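Local coordinates for dopamine N-acetyltransferase-like Protein (Tribolium castaneum, PDB 6V3T) that probably transfers acyl groups from acetyl-CoA and longer acyl-CoAs to the amine of serotonin and related arylalkylamines, as an insect member of the AANAT subfamily, at residues M1-F11 and L51-S62; H16-D24 and I126-R134. All blocks are in the same frame, centred on the assembly; numbering follows the deposited sequence. Where two conformers were deposited one is given.

Contact 1: residues M1-F11 and L51-S62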
loop_
_atom_site.group_PDB
_atom_site.type_symbol
_atom_site.label_atom_id
_atom_site.label_comp_id
_atom_site.label_asym_id
_atom_site.label_seq_id
_atom_site.Cartn_x
_atom_site.Cartn_y
_atom_site.Cartn_z
ATOM N N MET A 1 -16.125 7.307 15.346
ATOM C CA MET A 1 -15.057 6.583 14.570
ATOM C C MET A 1 -14.322 5.584 15.471
ATOM O O MET A 1 -13.597 6.044 16.371
ATOM C CB MET A 1 -14.043 7.578 14.000
ATOM C CG MET A 1 -14.463 8.156 12.675
ATOM S SD MET A 1 -14.451 6.905 11.371
ATOM C CE MET A 1 -16.192 6.557 11.210
ATOM N N GLU A 2 -14.467 4.278 15.215
ATOM C CA GLU A 2 -13.903 3.201 16.081
ATOM C C GLU A 2 -12.839 2.403 15.308
ATOM O O GLU A 2 -13.134 1.911 14.194
ATOM C CB GLU A 2 -15.019 2.314 16.648
ATOM C CG GLU A 2 -15.737 1.450 15.618
ATOM C CD GLU A 2 -16.895 0.640 16.180
ATOM O OE1 GLU A 2 -17.844 1.253 16.720
ATOM O OE2 GLU A 2 -16.839 -0.604 16.091
ATOM N N TYR A 3 -11.652 2.268 15.912
ATOM C CA TYR A 3 -10.424 1.673 15.323
ATOM C C TYR A 3 -10.097 0.355 16.025
ATOM O O TYR A 3 -9.670 0.400 17.189
ATOM C CB TYR A 3 -9.252 2.651 15.464
ATOM C CG TYR A 3 -9.417 3.908 14.650
ATOM C CD1 TYR A 3 -9.292 3.892 13.273
ATOM C CD2 TYR A 3 -9.735 5.111 15.244
ATOM C CE1 TYR A 3 -9.455 5.038 12.513
ATOM C CE2 TYR A 3 -9.895 6.268 14.500
ATOM C CZ TYR A 3 -9.760 6.234 13.127
ATOM O OH TYR A 3 -9.930 7.360 12.377
ATOM N N GLY A 4 -10.259 -0.774 15.330
ATOM C CA GLY A 4 -10.024 -2.117 15.900
ATOM C C GLY A 4 -9.528 -3.122 14.861
ATOM O O GLY A 4 -9.498 -2.824 13.663
ATOM N N PRO A 5 -9.125 -4.341 15.306
ATOM C CA PRO A 5 -8.728 -5.425 14.403
ATOM C C PRO A 5 -9.801 -5.800 13.373
ATOM O O PRO A 5 -10.912 -5.328 13.494
ATOM C CB PRO A 5 -8.510 -6.626 15.336
ATOM C CG PRO A 5 -8.208 -6.010 16.689
ATOM C CD PRO A 5 -9.012 -4.729 16.721
ATOM N N ILE A 6 -9.446 -6.660 12.415
ATOM C CA ILE A 6 -10.363 -7.164 11.348
ATOM C C ILE A 6 -10.580 -8.664 11.532
ATOM O O ILE A 6 -9.700 -9.457 11.201
ATOM C CB ILE A 6 -9.800 -6.858 9.948
ATOM C CG1 ILE A 6 -9.508 -5.368 9.770
ATOM C CG2 ILE A 6 -10.737 -7.391 8.868
ATOM C CD1 ILE A 6 -8.958 -5.011 8.406
ATOM N N PRO A 7 -11.762 -9.113 12.022
ATOM C CA PRO A 7 -12.040 -10.543 12.128
ATOM C C PRO A 7 -12.200 -11.185 10.740
ATOM O O PRO A 7 -12.546 -10.491 9.792
ATOM C CB PRO A 7 -13.337 -10.631 12.947
ATOM C CG PRO A 7 -13.990 -9.265 12.800
ATOM C CD PRO A 7 -12.881 -8.281 12.488
ATOM N N SER A 8 -11.930 -12.489 10.663
ATOM C CA SER A 8 -12.031 -13.336 9.444
ATOM C C SER A 8 -13.373 -13.103 8.734
ATOM O O SER A 8 -13.404 -13.157 7.481
ATOM C CB SER A 8 -11.833 -14.782 9.811
ATOM O OG SER A 8 -11.822 -14.936 11.224
ATOM N N SER A 9 -14.434 -12.857 9.511
ATOM C CA SER A 9 -15.825 -12.643 9.034
ATOM C C SER A 9 -15.886 -11.487 8.026
ATOM O O SER A 9 -16.569 -11.646 7.008
ATOM C CB SER A 9 -16.752 -12.397 10.191
ATOM O OG SER A 9 -16.410 -11.198 10.869
ATOM N N LYS A 10 -15.198 -10.372 8.297
ATOM C CA LYS A 10 -15.391 -9.079 7.580
ATOM C C LYS A 10 -14.432 -8.942 6.387
ATOM O O LYS A 10 -14.145 -7.794 6.014
ATOM C CB LYS A 10 -15.134 -7.887 8.512
ATOM C CG LYS A 10 -15.877 -7.889 9.840
ATOM C CD LYS A 10 -17.305 -7.427 9.782
ATOM C CE LYS A 10 -17.495 -5.949 10.035
ATOM N NZ LYS A 10 -18.479 -5.668 11.100
ATOM N N PHE A 11 -13.960 -10.036 5.786
ATOM C CA PHE A 11 -12.897 -9.979 4.746
ATOM C C PHE A 11 -13.494 -9.547 3.397
ATOM O O PHE A 11 -12.847 -8.748 2.702
ATOM C CB PHE A 11 -12.125 -11.299 4.683
ATOM C CG PHE A 11 -10.995 -11.418 5.679
ATOM C CD1 PHE A 11 -11.082 -10.838 6.938
ATOM C CD2 PHE A 11 -9.846 -12.130 5.365
ATOM C CE1 PHE A 11 -10.042 -10.959 7.848
ATOM C CE2 PHE A 11 -8.810 -12.253 6.279
ATOM C CZ PHE A 11 -8.911 -11.669 7.520
ATOM N N LEU A 51 -3.983 -9.852 4.685
ATOM C CA LEU A 51 -5.030 -9.854 5.738
ATOM C C LEU A 51 -4.817 -11.040 6.685
ATOM O O LEU A 51 -5.120 -10.886 7.883
ATOM C CB LEU A 51 -6.408 -9.900 5.075
ATOM C CG LEU A 51 -6.964 -8.528 4.692
ATOM C CD1 LEU A 51 -7.914 -8.623 3.511
ATOM C CD2 LEU A 51 -7.647 -7.871 5.885
ATOM N N GLU A 52 -4.282 -12.156 6.182
ATOM C CA GLU A 52 -4.131 -13.405 6.971
ATOM C C GLU A 52 -2.862 -13.356 7.825
ATOM O O GLU A 52 -2.733 -14.221 8.697
ATOM C CB GLU A 52 -4.234 -14.627 6.059
ATOM C CG GLU A 52 -5.612 -15.243 6.172
ATOM C CD GLU A 52 -6.238 -15.921 4.975
ATOM O OE1 GLU A 52 -5.516 -16.585 4.212
ATOM O OE2 GLU A 52 -7.474 -15.814 4.849
ATOM N N ASP A 53 -1.995 -12.360 7.629
ATOM C CA ASP A 53 -0.893 -12.033 8.577
ATOM C C ASP A 53 -1.514 -11.511 9.881
ATOM O O ASP A 53 -0.867 -11.629 10.952
ATOM C CB ASP A 53 0.095 -11.029 7.973
ATOM C CG ASP A 53 1.071 -11.624 6.967
ATOM O OD1 ASP A 53 0.653 -12.499 6.166
ATOM O OD2 ASP A 53 2.247 -11.208 6.989
ATOM N N GLY A 54 -2.716 -10.935 9.772
ATOM C CA GLY A 54 -3.565 -10.488 10.892
ATOM C C GLY A 54 -2.956 -9.333 11.663
ATOM O O GLY A 54 -2.960 -9.398 12.893
ATOM N N LEU A 55 -2.459 -8.306 10.973
ATOM C CA LEU A 55 -1.889 -7.085 11.607
ATOM C C LEU A 55 -2.683 -5.862 11.164
ATOM O O LEU A 55 -2.333 -4.750 11.594
ATOM C CB LEU A 55 -0.425 -6.939 11.193
ATOM C CG LEU A 55 0.504 -8.041 11.680
ATOM C CD1 LEU A 55 1.885 -7.870 11.071
ATOM C CD2 LEU A 55 0.582 -8.046 13.194
ATOM N N SER A 56 -3.721 -6.090 10.362
ATOM C CA SER A 56 -4.418 -5.076 9.534
ATOM C C SER A 56 -5.548 -4.408 10.337
ATOM O O SER A 56 -6.355 -5.124 10.944
ATOM C CB SER A 56 -4.906 -5.743 8.284
ATOM O OG SER A 56 -3.995 -6.768 7.883
ATOM N N ILE A 57 -5.594 -3.076 10.348
ATOM C CA ILE A 57 -6.558 -2.264 11.154
ATOM C C ILE A 57 -7.718 -1.824 10.258
ATOM O O ILE A 57 -7.476 -1.624 9.051
ATOM C CB ILE A 57 -5.841 -1.056 11.789
ATOM C CG1 ILE A 57 -4.931 -1.490 12.938
ATOM C CG2 ILE A 57 -6.836 0.002 12.239
ATOM C CD1 ILE A 57 -5.676 -2.062 14.132
ATOM N N MET A 58 -8.922 -1.671 10.833
ATOM C CA MET A 58 -10.091 -1.056 10.145
ATOM C C MET A 58 -10.723 0.027 11.026
ATOM O O MET A 58 -10.639 -0.079 12.276
ATOM C CB MET A 58 -11.154 -2.091 9.754
ATOM C CG MET A 58 -11.897 -2.703 10.917
ATOM S SD MET A 58 -13.279 -3.721 10.342
ATOM C CE MET A 58 -13.835 -4.388 11.911
ATOM N N ALA A 59 -11.306 1.033 10.363
ATOM C CA ALA A 59 -12.183 2.082 10.930
ATOM C C ALA A 59 -13.634 1.786 10.538
ATOM O O ALA A 59 -13.918 1.739 9.322
ATOM C CB ALA A 59 -11.758 3.428 10.411
ATOM N N VAL A 60 -14.512 1.582 11.522
ATOM C CA VAL A 60 -15.973 1.396 11.293
ATOM C C VAL A 60 -16.676 2.673 11.746
ATOM O O VAL A 60 -16.195 3.299 12.722
ATOM C CB VAL A 60 -16.521 0.152 12.018
ATOM C CG1 VAL A 60 -17.976 -0.111 11.663
ATOM C CG2 VAL A 60 -15.681 -1.081 11.734
ATOM N N GLU A 61 -17.744 3.058 11.037
ATOM C CA GLU A 61 -18.588 4.226 11.391
ATOM C C GLU A 61 -19.349 3.888 12.668
ATOM O O GLU A 61 -20.182 2.962 12.624
ATOM C CB GLU A 61 -19.548 4.602 10.265
ATOM C CG GLU A 61 -19.831 6.091 10.216
ATOM C CD GLU A 61 -20.765 6.621 11.289
ATOM O OE1 GLU A 61 -21.920 6.835 10.969
ATOM O OE2 GLU A 61 -20.338 6.822 12.444
ATOM N N SER A 62 -19.035 4.587 13.763
ATOM C CA SER A 62 -19.657 4.370 15.093
ATOM C C SER A 62 -21.110 3.944 14.872
ATOM O O SER A 62 -21.432 2.767 15.173
ATOM C CB SER A 62 -19.564 5.595 15.978
ATOM O OG SER A 62 -18.832 6.627 15.343
#

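Contact 2: residues H16-D24 and I126-R134. With ACO (acetyl coenzyme *a), chain G.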
loop_
_atom_site.group_PDB
_atom_site.type_symbol
_atom_site.label_atom_id
_atom_site.label_comp_id
_atom_site.label_asym_id
_atom_site.label_seq_id
_atom_site.Cartn_x
_atom_site.Cartn_y
_atom_site.Cartn_z
ATOM N N HIS A 16 -15.140 -5.690 -0.876
ATOM C CA HIS A 16 -16.237 -4.894 -1.495
ATOM C C HIS A 16 -16.022 -3.404 -1.200
ATOM O O HIS A 16 -16.455 -2.577 -2.024
ATOM C CB HIS A 16 -17.626 -5.387 -1.058
ATOM C CG HIS A 16 -18.718 -4.856 -1.929
ATOM N ND1 HIS A 16 -18.848 -5.222 -3.259
ATOM C CD2 HIS A 16 -19.707 -3.970 -1.684
ATOM C CE1 HIS A 16 -19.872 -4.588 -3.790
ATOM N NE2 HIS A 16 -20.418 -3.817 -2.845
ATOM N N HIS A 17 -15.371 -3.078 -0.077
ATOM C CA HIS A 17 -14.907 -1.700 0.237
ATOM C C HIS A 17 -13.820 -1.300 -0.760
ATOM O O HIS A 17 -13.883 -0.186 -1.290
ATOM C CB HIS A 17 -14.397 -1.589 1.677
ATOM C CG HIS A 17 -13.574 -0.370 1.931
ATOM N ND1 HIS A 17 -13.988 0.631 2.782
ATOM C CD2 HIS A 17 -12.367 0.014 1.461
ATOM C CE1 HIS A 17 -13.073 1.574 2.826
ATOM N NE2 HIS A 17 -12.073 1.220 2.026
ATOM N N LEU A 18 -12.842 -2.176 -0.984
ATOM C CA LEU A 18 -11.655 -1.861 -1.822
ATOM C C LEU A 18 -12.113 -1.697 -3.268
ATOM O O LEU A 18 -11.693 -0.721 -3.902
ATOM C CB LEU A 18 -10.602 -2.966 -1.682
ATOM C CG LEU A 18 -9.785 -2.938 -0.387
ATOM C CD1 LEU A 18 -8.787 -4.081 -0.362
ATOM C CD2 LEU A 18 -9.062 -1.607 -0.206
ATOM N N ARG A 19 -12.958 -2.612 -3.750
ATOM C CA ARG A 19 -13.535 -2.561 -5.117
ATOM C C ARG A 19 -14.120 -1.164 -5.345
ATOM O O ARG A 19 -13.767 -0.553 -6.365
ATOM C CB ARG A 19 -14.572 -3.673 -5.310
ATOM C CG ARG A 19 -13.958 -5.040 -5.582
ATOM C CD ARG A 19 -14.986 -6.077 -5.993
ATOM N NE ARG A 19 -15.134 -7.115 -4.991
ATOM C CZ ARG A 19 -16.276 -7.722 -4.686
ATOM N NH1 ARG A 19 -17.398 -7.397 -5.309
ATOM N NH2 ARG A 19 -16.302 -8.646 -3.742
ATOM N N HIS A 20 -14.924 -0.659 -4.400
ATOM C CA HIS A 20 -15.752 0.571 -4.552
ATOM C C HIS A 20 -14.935 1.854 -4.297
ATOM O O HIS A 20 -15.517 2.944 -4.476
ATOM C CB HIS A 20 -17.001 0.504 -3.646
ATOM C CG HIS A 20 -18.183 -0.184 -4.252
ATOM N ND1 HIS A 20 -18.298 -0.437 -5.611
ATOM C CD2 HIS A 20 -19.325 -0.643 -3.693
ATOM C CE1 HIS A 20 -19.445 -1.039 -5.851
ATOM N NE2 HIS A 20 -20.100 -1.159 -4.698
ATOM N N ASN A 21 -13.650 1.759 -3.923
ATOM C CA ASN A 21 -12.865 2.925 -3.412
ATOM C C ASN A 21 -11.426 2.935 -3.933
ATOM O O ASN A 21 -10.972 3.971 -4.426
ATOM C CB ASN A 21 -12.814 2.935 -1.887
ATOM C CG ASN A 21 -14.159 3.276 -1.300
ATOM O OD1 ASN A 21 -14.842 4.151 -1.816
ATOM N ND2 ASN A 21 -14.554 2.586 -0.244
ATOM N N PHE A 22 -10.715 1.826 -3.780
ATOM C CA PHE A 22 -9.246 1.786 -3.920
ATOM C C PHE A 22 -8.806 1.989 -5.373
ATOM O O PHE A 22 -7.682 2.425 -5.518
ATOM C CB PHE A 22 -8.629 0.524 -3.306
ATOM C CG PHE A 22 -7.125 0.621 -3.218
ATOM C CD1 PHE A 22 -6.524 1.639 -2.512
ATOM C CD2 PHE A 22 -6.301 -0.261 -3.886
ATOM C CE1 PHE A 22 -5.146 1.730 -2.417
ATOM C CE2 PHE A 22 -4.920 -0.153 -3.805
ATOM C CZ PHE A 22 -4.343 0.851 -3.083
ATOM N N PRO A 23 -9.605 1.683 -6.449
ATOM C CA PRO A 23 -9.246 1.957 -7.858
ATOM C C PRO A 23 -8.735 3.350 -8.285
ATOM O O PRO A 23 -7.978 3.432 -9.255
ATOM C CB PRO A 23 -10.581 1.727 -8.601
ATOM C CG PRO A 23 -11.260 0.637 -7.808
ATOM C CD PRO A 23 -10.873 0.932 -6.372
ATOM N N ASP A 24 -9.122 4.415 -7.575
ATOM C CA ASP A 24 -8.658 5.803 -7.870
ATOM C C ASP A 24 -7.313 6.063 -7.178
ATOM O O ASP A 24 -6.939 7.233 -7.021
ATOM C CB ASP A 24 -9.712 6.872 -7.533
ATOM C CG ASP A 24 -10.582 6.575 -6.325
ATOM O OD1 ASP A 24 -10.184 5.704 -5.523
ATOM O OD2 ASP A 24 -11.659 7.214 -6.199
ATOM N N ILE A 126 -1.503 -1.260 1.905
ATOM C CA ILE A 126 -2.733 -0.691 1.285
ATOM C C ILE A 126 -3.465 0.185 2.300
ATOM O O ILE A 126 -3.813 -0.301 3.382
ATOM C CB ILE A 126 -3.620 -1.805 0.710
ATOM C CG1 ILE A 126 -2.966 -2.413 -0.536
ATOM C CG2 ILE A 126 -5.018 -1.268 0.429
ATOM C CD1 ILE A 126 -3.925 -3.082 -1.484
ATOM N N LEU A 127 -3.714 1.436 1.925
ATOM C CA LEU A 127 -4.385 2.450 2.772
ATOM C C LEU A 127 -5.625 2.962 2.036
ATOM O O LEU A 127 -5.454 3.717 1.057
ATOM C CB LEU A 127 -3.378 3.571 3.037
ATOM C CG LEU A 127 -3.718 4.510 4.187
ATOM C CD1 LEU A 127 -4.301 3.740 5.363
ATOM C CD2 LEU A 127 -2.491 5.299 4.612
ATOM N N SER A 128 -6.816 2.536 2.468
ATOM C CA SER A 128 -8.119 2.926 1.862
ATOM C C SER A 128 -9.009 3.649 2.880
ATOM O O SER A 128 -9.245 3.097 3.978
ATOM C CB SER A 128 -8.844 1.748 1.286
ATOM O OG SER A 128 -10.072 2.164 0.700
ATOM N N VAL A 129 -9.493 4.829 2.492
ATOM C CA VAL A 129 -10.567 5.591 3.185
ATOM C C VAL A 129 -11.674 5.792 2.162
ATOM O O VAL A 129 -11.345 6.302 1.099
ATOM C CB VAL A 129 -10.041 6.943 3.685
ATOM C CG1 VAL A 129 -11.111 7.744 4.405
ATOM C CG2 VAL A 129 -8.820 6.758 4.556
ATOM N N ASP A 130 -12.912 5.406 2.478
ATOM C CA ASP A 130 -14.090 5.489 1.572
ATOM C C ASP A 130 -14.210 6.912 1.014
ATOM O O ASP A 130 -13.918 7.860 1.771
ATOM C CB ASP A 130 -15.376 5.095 2.307
ATOM C CG ASP A 130 -16.531 4.731 1.392
ATOM O OD1 ASP A 130 -16.680 5.377 0.332
ATOM O OD2 ASP A 130 -17.271 3.804 1.750
ATOM N N SER A 131 -14.647 7.044 -0.248
ATOM C CA SER A 131 -14.946 8.327 -0.943
ATOM C C SER A 131 -15.743 9.250 -0.005
ATOM O O SER A 131 -15.370 10.437 0.126
ATOM C CB SER A 131 -15.711 8.099 -2.248
ATOM O OG SER A 131 -15.476 6.807 -2.815
ATOM N N ARG A 132 -16.795 8.714 0.629
ATOM C CA ARG A 132 -17.744 9.486 1.479
ATOM C C ARG A 132 -16.971 10.095 2.664
ATOM O O ARG A 132 -17.108 11.310 2.885
ATOM C CB ARG A 132 -18.943 8.655 1.979
ATOM C CG ARG A 132 -19.225 7.328 1.283
ATOM C CD ARG A 132 -20.441 6.595 1.860
ATOM N NE ARG A 132 -20.192 5.172 2.111
ATOM C CZ ARG A 132 -20.841 4.405 3.002
ATOM N NH1 ARG A 132 -21.811 4.902 3.754
ATOM N NH2 ARG A 132 -20.515 3.128 3.141
ATOM N N PHE A 133 -16.168 9.291 3.372
ATOM C CA PHE A 133 -15.571 9.604 4.704
ATOM C C PHE A 133 -14.169 10.235 4.554
ATOM O O PHE A 133 -13.492 10.531 5.565
ATOM C CB PHE A 133 -15.541 8.323 5.542
ATOM C CG PHE A 133 -16.899 7.779 5.907
ATOM C CD1 PHE A 133 -17.735 7.208 4.967
ATOM C CD2 PHE A 133 -17.340 7.812 7.211
ATOM C CE1 PHE A 133 -18.992 6.728 5.311
ATOM C CE2 PHE A 133 -18.589 7.320 7.555
ATOM C CZ PHE A 133 -19.415 6.773 6.609
ATOM N N ARG A 134 -13.735 10.444 3.314
ATOM C CA ARG A 134 -12.362 10.886 2.974
ATOM C C ARG A 134 -12.177 12.354 3.353
ATOM O O ARG A 134 -13.056 13.152 3.028
ATOM C CB ARG A 134 -12.144 10.711 1.472
ATOM C CG ARG A 134 -10.702 10.859 1.016
ATOM C CD ARG A 134 -10.525 10.280 -0.376
ATOM N NE ARG A 134 -10.887 8.865 -0.434
ATOM C CZ ARG A 134 -10.991 8.145 -1.548
ATOM N NH1 ARG A 134 -10.770 8.709 -2.724
ATOM N NH2 ARG A 134 -11.322 6.864 -1.483
HETATM N N1A ACO G . -5.801 17.510 -1.120
HETATM C C2A ACO G . -4.698 17.882 -0.457
HETATM N N3A ACO G . -4.278 17.269 0.662
HETATM C C4A ACO G . -4.957 16.235 1.179
HETATM C C5A ACO G . -6.163 15.788 0.511
HETATM C C6A ACO G . -6.561 16.500 -0.696
HETATM N N6A ACO G . -7.666 16.133 -1.352
HETATM N N7A ACO G . -6.644 14.765 1.213
HETATM C C8A ACO G . -5.814 14.572 2.260
HETATM N N9A ACO G . -4.826 15.463 2.235
HETATM C C1B ACO G . -3.742 15.501 3.207
HETATM C C2B ACO G . -4.088 16.222 4.478
HETATM O O2B ACO G . -3.714 17.583 4.416
HETATM C C3B ACO G . -3.249 15.454 5.468
HETATM O O3B ACO G . -1.923 15.923 5.413
HETATM P P3B ACO G . -1.415 16.882 6.581
HETATM O O7A ACO G . -0.377 17.763 5.916
HETATM O O8A ACO G . -2.713 17.599 6.914
HETATM O O9A ACO G . -0.865 15.855 7.569
HETATM C C4B ACO G . -3.205 14.045 4.952
HETATM O O4B ACO G . -3.533 14.146 3.592
HETATM C C5B ACO G . -4.181 13.144 5.637
HETATM O O5B ACO G . -5.484 13.283 5.112
HETATM P P1A ACO G . -6.519 12.180 5.589
HETATM O O1A ACO G . -6.099 11.692 6.954
HETATM O O2A ACO G . -7.940 12.587 5.376
HETATM O O3A ACO G . -6.243 11.078 4.463
HETATM P P2A ACO G . -7.494 10.462 3.672
HETATM O O4A ACO G . -8.489 10.005 4.726
HETATM O O5A ACO G . -7.969 11.474 2.661
HETATM O O6A ACO G . -6.675 9.301 2.833
HETATM C CBP ACO G . -6.291 8.278 0.548
HETATM C CCP ACO G . -7.238 8.550 1.727
HETATM C CDP ACO G . -4.866 8.221 1.074
HETATM C CEP ACO G . -6.494 9.429 -0.417
HETATM C CAP ACO G . -6.628 6.956 -0.236
HETATM O OAP ACO G . -7.822 7.164 -1.000
HETATM C C9P ACO G . -5.558 6.367 -1.226
HETATM O O9P ACO G . -5.603 6.621 -2.431
HETATM N N8P ACO G . -4.580 5.543 -0.730
HETATM C C7P ACO G . -3.479 4.973 -1.512
HETATM C C6P ACO G . -2.072 5.158 -0.902
HETATM C C5P ACO G . -1.193 3.920 -0.914
HETATM O O5P ACO G . -0.796 3.421 0.116
HETATM N N4P ACO G . -0.845 3.431 -2.102
HETATM C C3P ACO G . 0.141 2.345 -2.292
HETATM C C2P ACO G . -0.335 1.064 -3.009
HETATM S S1P ACO G . 0.256 0.905 -4.681
HETATM C C ACO G . -0.913 -0.048 -5.453
HETATM O O ACO G . -1.472 -0.958 -4.858
HETATM C CH3 ACO G . -1.284 0.187 -6.888
#

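Contact 1: residues M1-F11 and L51-S62
Glu2 and Gly4 exchange paired backbone hydrogen bonds with Val60 and Met58, joining edge strand 2-5 to strand 57-60 as antiparallel neighbours in the central sheet of the acetyltransferase fold. Val60 N reaches Glu2 O at 3.0 Å, and Met58 N reaches Gly4 O at 3.1 Å. At the chain start, Met1 N donates to Ser62 OG at 2.8 Å; a hydroxyl suits this place because it can also donate to Glu61 OE2.

Side-chain packing differs on the two faces. On one, Tyr3 CE1 meets the CB of Ala59 at 3.5 Å, a methyl small enough to let the ring lie close; Ile138, Glu141 and Arg145 of helix 138-152 also touch the Tyr3 side chain. On the other, the aliphatic CG of Glu2 lies beside Val60 CB, while Met58, extended beyond CG (chi2 172°), runs past Ile6, which follows the strand, and sets its CE 4.0 Å from Pro7 CD. An unbranched, flexible methionine suits this long reach.

Beyond strand 2-5, Phe11 CE2 meets Leu51 CB at 3.6 Å, with Leu51 CD2 over one ring face. Backbone bonding thus fixes the strand pairing, whereas apolar packing carries the contact on to helices 11-19 and 41-52.

Contact 2: residues H16-D24 and I126-R134
His17 and Ser128 join the end of helix 11-19 to strand 120-129 of the GNAT (GCN5-related N-acetyltransferase) fold, beside the acetyl-CoA pocket. Their hydrogen bond, NE2 to OG at 2.6 Å, meets the imidazole at its edge. Trans torsions on both partners direct them together: CG of His17 and OG of Ser128 each stand opposite their own backbone N (chi1 164° and -179°). A ring nitrogen and a short hydroxyl suit this buried meeting, and ND1 makes a weak bond to Ile67 O.

The tightly packed part continues around Leu18, Phe22 and Ile126. Leu18 CD2 lies against Ser128 CB, while Ile126 CG2 sits over the centre of the Phe22 ring, a CH-pi contact 4.2 Å from the centroid. A flat ring can serve two partners here: its face takes the branched isoleucine, and its edge meets the acetyl oxygen of the cofactor. Asn21, also buried, lays ND2 over one face of the His17 ring and offers OD1 to the loop after the strand. That oxygen accepts from Ser131 OG at 2.9 Å and from Ser131 N, the latter approaching from above the carbonyl plane.

The solvent side is looser. Exposed Asp24 forms a long salt bridge with Arg134, OD2 to NH1 at 3.9 Å, and the modelled position of its carboxylate is doubtful. Arg134 is held more firmly by its own segment: NE and NH2 both grip Val129 O side-on, fixing the guanidinium's orientation. One guanidinium face looks onto the cofactor hydroxyl OAP, and CG passes close to phosphate oxygen O5A. Deeper, on the buried strand, Leu127 O accepts a weak hydrogen bond from ACO N8P at 2.7 Å.

How the contacts relate
Contacts 1 and 2 have centres 14 Å apart and both reach the same sheet, with strand 67-77 lying between strands 57-60 and 120-129. Their segments alternate along the chain: the first segment of contact 1 leads through helix 11-19 into contact 2. They also touch directly, Glu61 CG lying 3.2 Å from Phe133 CE2. Their relation to the cofactor differs. Contact 2 lines the acetyl-CoA pocket, whereas in contact 1 the Tyr3 side chain remains about 8 Å from the cofactor and about 7 Å from Gly137, whose N binds it. Contact 1 builds the sheet's edge, and contact 2 shapes part of the cofactor site.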